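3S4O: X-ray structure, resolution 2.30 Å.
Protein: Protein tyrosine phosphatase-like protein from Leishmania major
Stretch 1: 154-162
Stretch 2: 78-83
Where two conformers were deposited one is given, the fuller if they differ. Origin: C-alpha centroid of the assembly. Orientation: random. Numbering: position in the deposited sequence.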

# COMPACT_ATOMS: atom_id res chain seq x y z
N ILE A 154 -4.42 -5.35 -11.71
CA ILE A 154 -3.15 -6.05 -11.99
C ILE A 154 -3.07 -6.68 -13.38
O ILE A 154 -3.76 -7.66 -13.67
CB ILE A 154 -2.80 -7.10 -10.88
CG1 ILE A 154 -2.63 -6.42 -9.51
CG2 ILE A 154 -1.51 -7.85 -11.24
CD1 ILE A 154 -2.49 -7.39 -8.38
N ASN A 155 -2.22 -6.11 -14.25
CA ASN A 155 -2.09 -6.60 -15.62
C ASN A 155 -1.19 -7.83 -15.69
O ASN A 155 -0.67 -8.29 -14.69
CB ASN A 155 -1.62 -5.50 -16.60
CG ASN A 155 -0.16 -5.07 -16.40
OD1 ASN A 155 0.65 -5.79 -15.83
ND2 ASN A 155 0.16 -3.88 -16.88
N GLN A 156 -1.01 -8.32 -16.90
CA GLN A 156 -0.35 -9.59 -17.13
C GLN A 156 1.13 -9.55 -16.70
O GLN A 156 1.62 -10.49 -16.06
CB GLN A 156 -0.48 -9.96 -18.61
CG GLN A 156 -1.91 -9.87 -19.16
CD GLN A 156 -2.12 -8.72 -20.19
OE1 GLN A 156 -2.00 -8.92 -21.40
NE2 GLN A 156 -2.45 -7.52 -19.70
N THR A 157 1.83 -8.48 -17.08
CA THR A 157 3.24 -8.27 -16.70
C THR A 157 3.41 -8.19 -15.18
O THR A 157 4.33 -8.77 -14.63
CB THR A 157 3.80 -6.97 -17.32
OG1 THR A 157 3.70 -7.01 -18.76
CG2 THR A 157 5.26 -6.78 -16.96
N GLN A 158 2.51 -7.46 -14.52
CA GLN A 158 2.53 -7.37 -13.06
C GLN A 158 2.26 -8.74 -12.43
O GLN A 158 2.86 -9.11 -11.41
CB GLN A 158 1.52 -6.32 -12.58
CG GLN A 158 1.97 -4.88 -12.88
CD GLN A 158 0.84 -3.87 -12.96
OE1 GLN A 158 -0.35 -4.21 -13.00
NE2 GLN A 158 1.21 -2.60 -12.98
N MSE A 159 1.39 -9.51 -13.08
CA MSE A 159 1.04 -10.85 -12.62
C MSE A 159 2.27 -11.76 -12.68
O MSE A 159 2.59 -12.46 -11.73
CB MSE A 159 -0.10 -11.40 -13.50
CG MSE A 159 -0.80 -12.63 -12.97
SE MSE A 159 -2.62 -12.82 -13.74
CE MSE A 159 -2.67 -11.24 -14.90
N HIS A 160 2.96 -11.74 -13.81
CA HIS A 160 4.16 -12.55 -14.01
C HIS A 160 5.23 -12.22 -12.98
O HIS A 160 5.83 -13.12 -12.39
CB HIS A 160 4.71 -12.38 -15.44
CG HIS A 160 4.02 -13.24 -16.47
ND1 HIS A 160 3.55 -12.74 -17.67
CD2 HIS A 160 3.72 -14.56 -16.48
CE1 HIS A 160 2.99 -13.71 -18.36
NE2 HIS A 160 3.09 -14.83 -17.67
N TRP A 161 5.45 -10.93 -12.75
CA TRP A 161 6.48 -10.47 -11.82
C TRP A 161 6.23 -10.92 -10.38
O TRP A 161 7.15 -11.35 -9.70
CB TRP A 161 6.59 -8.95 -11.88
CG TRP A 161 7.49 -8.37 -10.85
CD1 TRP A 161 8.85 -8.24 -10.93
CD2 TRP A 161 7.11 -7.86 -9.57
NE1 TRP A 161 9.33 -7.67 -9.77
CE2 TRP A 161 8.28 -7.43 -8.92
CE3 TRP A 161 5.88 -7.73 -8.91
CZ2 TRP A 161 8.26 -6.87 -7.64
CZ3 TRP A 161 5.87 -7.16 -7.64
CH2 TRP A 161 7.05 -6.75 -7.02
N ILE A 162 4.99 -10.81 -9.92
CA ILE A 162 4.65 -11.25 -8.56
C ILE A 162 4.71 -12.78 -8.41
O ILE A 162 5.06 -13.28 -7.35
CB ILE A 162 3.33 -10.64 -8.04
CG1 ILE A 162 3.34 -10.70 -6.50
CG2 ILE A 162 2.13 -11.34 -8.64
CD1 ILE A 162 2.24 -9.92 -5.82
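Stretch 2 (78-83) DGAPPT

Residues 78-83 have no regular secondary structure; the chain turns at Gly79 and is extended from Ala80 on, laid along the first turns of the helix that begins at Gln156. The two run in the same general sense: Gly79 lies by Asn155, with CA atoms 6.7 Å apart, Pro81 lies by Gln158, with CA atoms 5.0 Å apart, and Pro82 reaches Trp161.

Asp78 makes no direct contact, and its CA-to-CB bond points away from the helix. Its carboxylate nevertheless takes part through a water, which donates to Asp78 OD1 (2.7 Å) and accepts from Gly79 N (2.9 Å) and from Gln158 NE2 (3.2 Å).

Gly79 turns the chain with phi/psi of 78/-2°, a positive phi that favours glycine. Its carbonyl faces the helix start, where Asn155 ND2 donates to Gly79 O at 2.9 Å and an almost straight 173°. Asparagine suits this place because its amide works both ways: while ND2 holds the loop, Asn155 OD1 caps the helix by accepting from Gln158 N at 2.8 Å.

Ala80 returns to an extended conformation (-97/159°), its small side chain directed away. The backbone makes the contact instead, Gln158 NE2 donating to Ala80 O at 2.9 Å. Gln158 is likewise used at both ends of its amide, since Gln158 OE1 accepts from Asn155 N at 2.9 Å.

Pro81 and Pro82 continue in extended form, phi -76° and -55°, and lack amide hydrogens to satisfy. Both lie over one face of the Trp161 indole, where C-H groups meet the pi electrons: Pro81 CB is 3.7 Å from the centroid of the five-membered ring, and Pro82 CD is 3.5 Å from that of the six-membered ring. Pro81 CD also meets Thr157 CG2 at 3.9 Å.

The CA-to-CB bond of Thr83 points away from the helix, and the residue makes no contact with it. Thr83 is the N-cap just before another helix, its side-chain oxygen capping a backbone N past the stretch.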

# COMPACT_ATOMS: atom_id res chain seq x y z
N ASP A 78 3.47 3.27 -15.58
CA ASP A 78 2.18 2.60 -15.71
C ASP A 78 2.33 1.28 -16.44
O ASP A 78 3.10 1.15 -17.38
CB ASP A 78 1.14 3.46 -16.42
CG ASP A 78 -0.30 2.99 -16.14
OD1 ASP A 78 -0.54 2.27 -15.14
OD2 ASP A 78 -1.20 3.34 -16.92
N GLY A 79 1.60 0.30 -15.94
CA GLY A 79 1.59 -1.04 -16.49
C GLY A 79 2.80 -1.86 -16.09
O GLY A 79 2.90 -3.03 -16.44
N ALA A 80 3.72 -1.25 -15.34
CA ALA A 80 4.99 -1.89 -15.02
C ALA A 80 4.93 -2.53 -13.66
O ALA A 80 4.10 -2.16 -12.85
CB ALA A 80 6.14 -0.87 -15.06
N PRO A 81 5.81 -3.50 -13.40
CA PRO A 81 6.03 -3.93 -12.03
C PRO A 81 6.86 -2.89 -11.29
O PRO A 81 7.47 -2.05 -11.94
CB PRO A 81 6.83 -5.23 -12.18
CG PRO A 81 6.90 -5.53 -13.63
CD PRO A 81 6.61 -4.28 -14.36
N PRO A 82 6.90 -2.93 -9.95
CA PRO A 82 7.81 -2.06 -9.22
C PRO A 82 9.23 -2.26 -9.69
O PRO A 82 9.67 -3.39 -9.90
CB PRO A 82 7.69 -2.55 -7.77
CG PRO A 82 6.52 -3.41 -7.73
CD PRO A 82 6.39 -4.00 -9.08
N THR A 83 9.95 -1.17 -9.88
CA THR A 83 11.40 -1.26 -10.00
C THR A 83 12.01 -1.87 -8.72
O THR A 83 11.36 -1.97 -7.67
CB THR A 83 12.04 0.11 -10.26
OG1 THR A 83 11.82 0.95 -9.13
CG2 THR A 83 11.45 0.77 -11.48
O HOH W 1 -0.46 -0.06 -13.87